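PDB 6LB7: calcium uptake protein 2, mitochondrial, which binds calcium through an EF-hand and, as its name implies, probably helps to regulate calcium uptake into mitochondria. Local coordinates for residues Y87-T92 with R178-L183. Residues are numbered along the deposited sequence; the frame is centred on the assembly and turned at random.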
ATOM      1  N   TYR B  87      -0.857   6.618 -22.798  1.00 15.30           N
ATOM      2  CA  TYR B  87       0.111   7.458 -22.085  1.00 17.18           C
ATOM      3  C   TYR B  87      -0.016   7.294 -20.566  1.00 14.44           C
ATOM      4  O   TYR B  87       0.978   7.062 -19.869  1.00 12.29           O
ATOM      5  CB  TYR B  87      -0.087   8.921 -22.536  1.00 14.53           C
ATOM      6  CG  TYR B  87       0.505  10.000 -21.653  1.00 12.31           C
ATOM      7  CD1 TYR B  87      -0.311  10.787 -20.843  1.00 17.68           C
ATOM      8  CD2 TYR B  87       1.881  10.253 -21.644  1.00 13.68           C
ATOM      9  CE1 TYR B  87       0.239  11.799 -20.035  1.00 23.73           C
ATOM     10  CE2 TYR B  87       2.436  11.247 -20.828  1.00 18.99           C
ATOM     11  CZ  TYR B  87       1.612  12.012 -20.036  1.00 23.18           C
ATOM     12  OH  TYR B  87       2.152  13.000 -19.250  1.00 25.23           O
ATOM     13  N   LEU B  88      -1.240   7.364 -20.035  1.00 11.17           N
ATOM     14  CA  LEU B  88      -1.430   7.173 -18.595  1.00 20.83           C
ATOM     15  C   LEU B  88      -1.033   5.767 -18.154  1.00 23.29           C
ATOM     16  O   LEU B  88      -0.453   5.585 -17.079  1.00 17.91           O
ATOM     17  CB  LEU B  88      -2.883   7.444 -18.208  1.00 19.92           C
ATOM     18  CG  LEU B  88      -3.464   8.845 -18.430  1.00 18.00           C
ATOM     19  CD1 LEU B  88      -4.849   8.890 -17.789  1.00 19.42           C
ATOM     20  CD2 LEU B  88      -2.528   9.912 -17.840  1.00 14.54           C
ATOM     21  N   PHE B  89      -1.353   4.760 -18.965  1.00 12.50           N
ATOM     22  CA  PHE B  89      -0.973   3.393 -18.629  1.00 18.96           C
ATOM     23  C   PHE B  89       0.543   3.237 -18.546  1.00 12.61           C
ATOM     24  O   PHE B  89       1.070   2.652 -17.589  1.00 17.60           O
ATOM     25  CB  PHE B  89      -1.561   2.425 -19.656  1.00 18.57           C
ATOM     26  CG  PHE B  89      -1.130   1.013 -19.443  1.00 21.88           C
ATOM     27  CD1 PHE B  89      -0.248   0.408 -20.318  1.00 18.50           C
ATOM     28  CD2 PHE B  89      -1.573   0.308 -18.335  1.00 24.50           C
ATOM     29  CE1 PHE B  89       0.157  -0.898 -20.102  1.00 24.69           C
ATOM     30  CE2 PHE B  89      -1.163  -0.982 -18.113  1.00 24.12           C
ATOM     31  CZ  PHE B  89      -0.300  -1.583 -18.998  1.00 16.72           C
ATOM     32  N   LEU B  90       1.260   3.751 -19.550  1.00 11.30           N
ATOM     33  CA  LEU B  90       2.718   3.680 -19.551  1.00 11.25           C
ATOM     34  C   LEU B  90       3.307   4.437 -18.368  1.00 12.30           C
ATOM     35  O   LEU B  90       4.279   3.990 -17.757  1.00 12.46           O
ATOM     36  CB  LEU B  90       3.261   4.234 -20.866  1.00 11.27           C
ATOM     37  CG  LEU B  90       2.887   3.467 -22.139  1.00 17.56           C
ATOM     38  CD1 LEU B  90       3.178   4.300 -23.355  1.00 14.31           C
ATOM     39  CD2 LEU B  90       3.629   2.107 -22.233  1.00 14.75           C
ATOM     40  N   LEU B  91       2.701   5.565 -17.993  1.00 11.40           N
ATOM     41  CA  LEU B  91       3.240   6.316 -16.869  1.00 14.51           C
ATOM     42  C   LEU B  91       3.094   5.530 -15.575  1.00 16.10           C
ATOM     43  O   LEU B  91       4.005   5.531 -14.745  1.00 11.20           O
ATOM     44  CB  LEU B  91       2.552   7.685 -16.744  1.00 14.89           C
ATOM     45  CG  LEU B  91       2.871   8.846 -17.688  1.00 21.23           C
ATOM     46  CD1 LEU B  91       2.110  10.077 -17.177  1.00 21.43           C
ATOM     47  CD2 LEU B  91       4.362   9.143 -17.753  1.00 19.12           C
ATOM     48  N   THR B  92       1.957   4.850 -15.373  1.00 12.00           N
ATOM     49  CA  THR B  92       1.828   4.079 -14.133  1.00 15.17           C
ATOM     50  C   THR B  92       2.867   2.968 -14.071  1.00 19.39           C
ATOM     51  O   THR B  92       3.389   2.659 -12.990  1.00 17.01           O
ATOM     52  CB  THR B  92       0.417   3.491 -13.970  1.00 21.33           C
ATOM     53  OG1 THR B  92       0.159   2.502 -14.968  1.00 25.02           O
ATOM     54  CG2 THR B  92      -0.639   4.566 -14.074  1.00 20.68           C
ATOM     55  N   ARG B 178       8.068  -8.599 -20.018  1.00 22.02           N
ATOM     56  CA  ARG B 178       9.294  -8.200 -20.699  1.00 25.87           C
ATOM     57  C   ARG B 178       9.175  -6.788 -21.277  1.00 17.92           C
ATOM     58  O   ARG B 178      10.142  -6.018 -21.265  1.00 20.01           O
ATOM     59  CB  ARG B 178       9.616  -9.230 -21.784  1.00 24.88           C
ATOM     60  CG  ARG B 178      10.858  -8.999 -22.511  1.00 40.44           C
ATOM     61  CD  ARG B 178      11.227 -10.169 -23.402  1.00 52.39           C
ATOM     62  NE  ARG B 178      11.732 -11.208 -22.701  1.00 57.37           N
ATOM     63  CZ  ARG B 178      12.860 -11.238 -22.242  1.00 68.05           C
ATOM     64  NH1 ARG B 178      13.597 -10.286 -22.415  1.00 72.49           N
ATOM     65  NH2 ARG B 178      13.248 -12.215 -21.609  1.00 71.06           N
ATOM     66  N   PHE B 179       8.005  -6.464 -21.825  1.00 16.17           N
ATOM     67  CA  PHE B 179       7.771  -5.120 -22.337  1.00 14.77           C
ATOM     68  C   PHE B 179       7.882  -4.068 -21.227  1.00 14.40           C
ATOM     69  O   PHE B 179       8.498  -3.017 -21.425  1.00 15.53           O
ATOM     70  CB  PHE B 179       6.399  -5.047 -23.004  1.00 20.53           C
ATOM     71  CG  PHE B 179       6.146  -3.741 -23.710  1.00 18.36           C
ATOM     72  CD1 PHE B 179       5.543  -2.683 -23.041  1.00 22.39           C
ATOM     73  CD2 PHE B 179       6.542  -3.565 -25.020  1.00 30.54           C
ATOM     74  CE1 PHE B 179       5.324  -1.473 -23.674  1.00 21.98           C
ATOM     75  CE2 PHE B 179       6.317  -2.364 -25.664  1.00 29.00           C
ATOM     76  CZ  PHE B 179       5.709  -1.317 -24.979  1.00 19.21           C
ATOM     77  N   MET B 180       7.297  -4.340 -20.053  1.00 13.68           N
ATOM     78  CA  MET B 180       7.356  -3.387 -18.944  1.00 15.22           C
ATOM     79  C   MET B 180       8.769  -3.265 -18.374  1.00 20.33           C
ATOM     80  O   MET B 180       9.217  -2.162 -18.054  1.00 11.25           O
ATOM     81  CB  MET B 180       6.380  -3.802 -17.841  1.00 12.59           C
ATOM     82  CG  MET B 180       4.941  -3.939 -18.325  1.00 21.71           C
ATOM     83  SD  MET B 180       4.393  -2.539 -19.341  1.00 30.74           S
ATOM     84  CE  MET B 180       3.202  -3.339 -20.414  1.00 32.83           C
ATOM     85  N   GLU B 181       9.473  -4.391 -18.197  1.00 14.17           N
ATOM     86  CA  GLU B 181      10.886  -4.317 -17.825  1.00 15.72           C
ATOM     87  C   GLU B 181      11.667  -3.487 -18.837  1.00 13.14           C
ATOM     88  O   GLU B 181      12.521  -2.682 -18.465  1.00 17.65           O
ATOM     89  CB  GLU B 181      11.498  -5.722 -17.739  1.00 21.00           C
ATOM     90  CG  GLU B 181      10.973  -6.633 -16.609  1.00 21.58           C
ATOM     91  CD  GLU B 181      11.373  -8.107 -16.812  1.00 28.52           C
ATOM     92  OE1 GLU B 181      11.194  -8.926 -15.874  1.00 22.45           O
ATOM     93  OE2 GLU B 181      11.840  -8.452 -17.923  1.00 25.89           O
ATOM     94  N   ASN B 182      11.404  -3.696 -20.127  1.00 12.15           N
ATOM     95  CA  ASN B 182      12.158  -3.000 -21.159  1.00 13.31           C
ATOM     96  C   ASN B 182      11.781  -1.523 -21.234  1.00 13.44           C
ATOM     97  O   ASN B 182      12.618  -0.692 -21.605  1.00 14.19           O
ATOM     98  CB  ASN B 182      11.939  -3.683 -22.507  1.00 13.94           C
ATOM     99  CG  ASN B 182      12.810  -4.952 -22.677  1.00 21.41           C
ATOM    100  OD1 ASN B 182      13.858  -5.082 -22.051  1.00 23.78           O
ATOM    101  ND2 ASN B 182      12.362  -5.879 -23.522  1.00 18.49           N
ATOM    102  N   LEU B 183      10.525  -1.186 -20.936  1.00 11.61           N
ATOM    103  CA  LEU B 183      10.134   0.223 -20.847  1.00 11.46           C
ATOM    104  C   LEU B 183      10.924   0.938 -19.756  1.00 19.09           C
ATOM    105  O   LEU B 183      11.525   1.995 -20.001  1.00 12.58           O
ATOM    106  CB  LEU B 183       8.628   0.331 -20.588  1.00 14.06           C
ATOM    107  CG  LEU B 183       8.106   1.715 -20.207  1.00 17.67           C
ATOM    108  CD1 LEU B 183       8.220   2.652 -21.411  1.00 11.27           C
ATOM    109  CD2 LEU B 183       6.673   1.623 -19.698  1.00 21.39           C
TER
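Residues 87-92 and 178-183 are short pieces of two helices whose axes come within 11.3 Å of each other and cross at -77°, with Leu90 and Leu183 the nearest pair, 8.3 Å between their CA atoms. So wide a separation leaves the backbones apart, and long apolar side chains bridge the gap. Leu90 sits in the middle: its methyl CD2 lies 4.0 Å from CD2 of Leu183 and 4.2 Å from CE1 of Phe179, meeting that ring at its edge, near the ring plane, rather than over a face. The two leucine side chains cross at about a right angle, and CD2 of Leu183 also reaches the backbone, 3.9 Å from the carbonyl O of Leu90. Leucine suits the place because its apolar side chain is long enough to set one methyl, CD2, between Leu183 and the Phe179 ring.

Beside this pair, Phe89 holds its CG anti to the backbone N (chi1 176°), a torsion that carries the ring out across the gap. There CE1 of Phe89 meets the methyl CE of Met180 at 3.9 Å, again at the ring edge. The thioether chain of Met180 bends at chi2 (-47°), and its flexibility lets the terminal methyl settle against the rigid ring. One turn on, OG1 of Thr92 donates a hydrogen bond to O of Phe89 (2.8 Å), so the hydroxyl proton of this buried residue is taken up within its own helix.

All five touching residues are buried, in the lobe that carries the calcium-bound loop of Asp109 to Glu120. Helix 157-163 packs against them, Leu158 touching both Leu90 and Phe179, while Phe162 and Phe72 meet the Phe179 ring edge-to-face. Phe33 of helix 30-38 also touches Leu90, and Ile93, further along helix 84-94, extends the apolar contact with Met180 and Leu183 of helix 173-196.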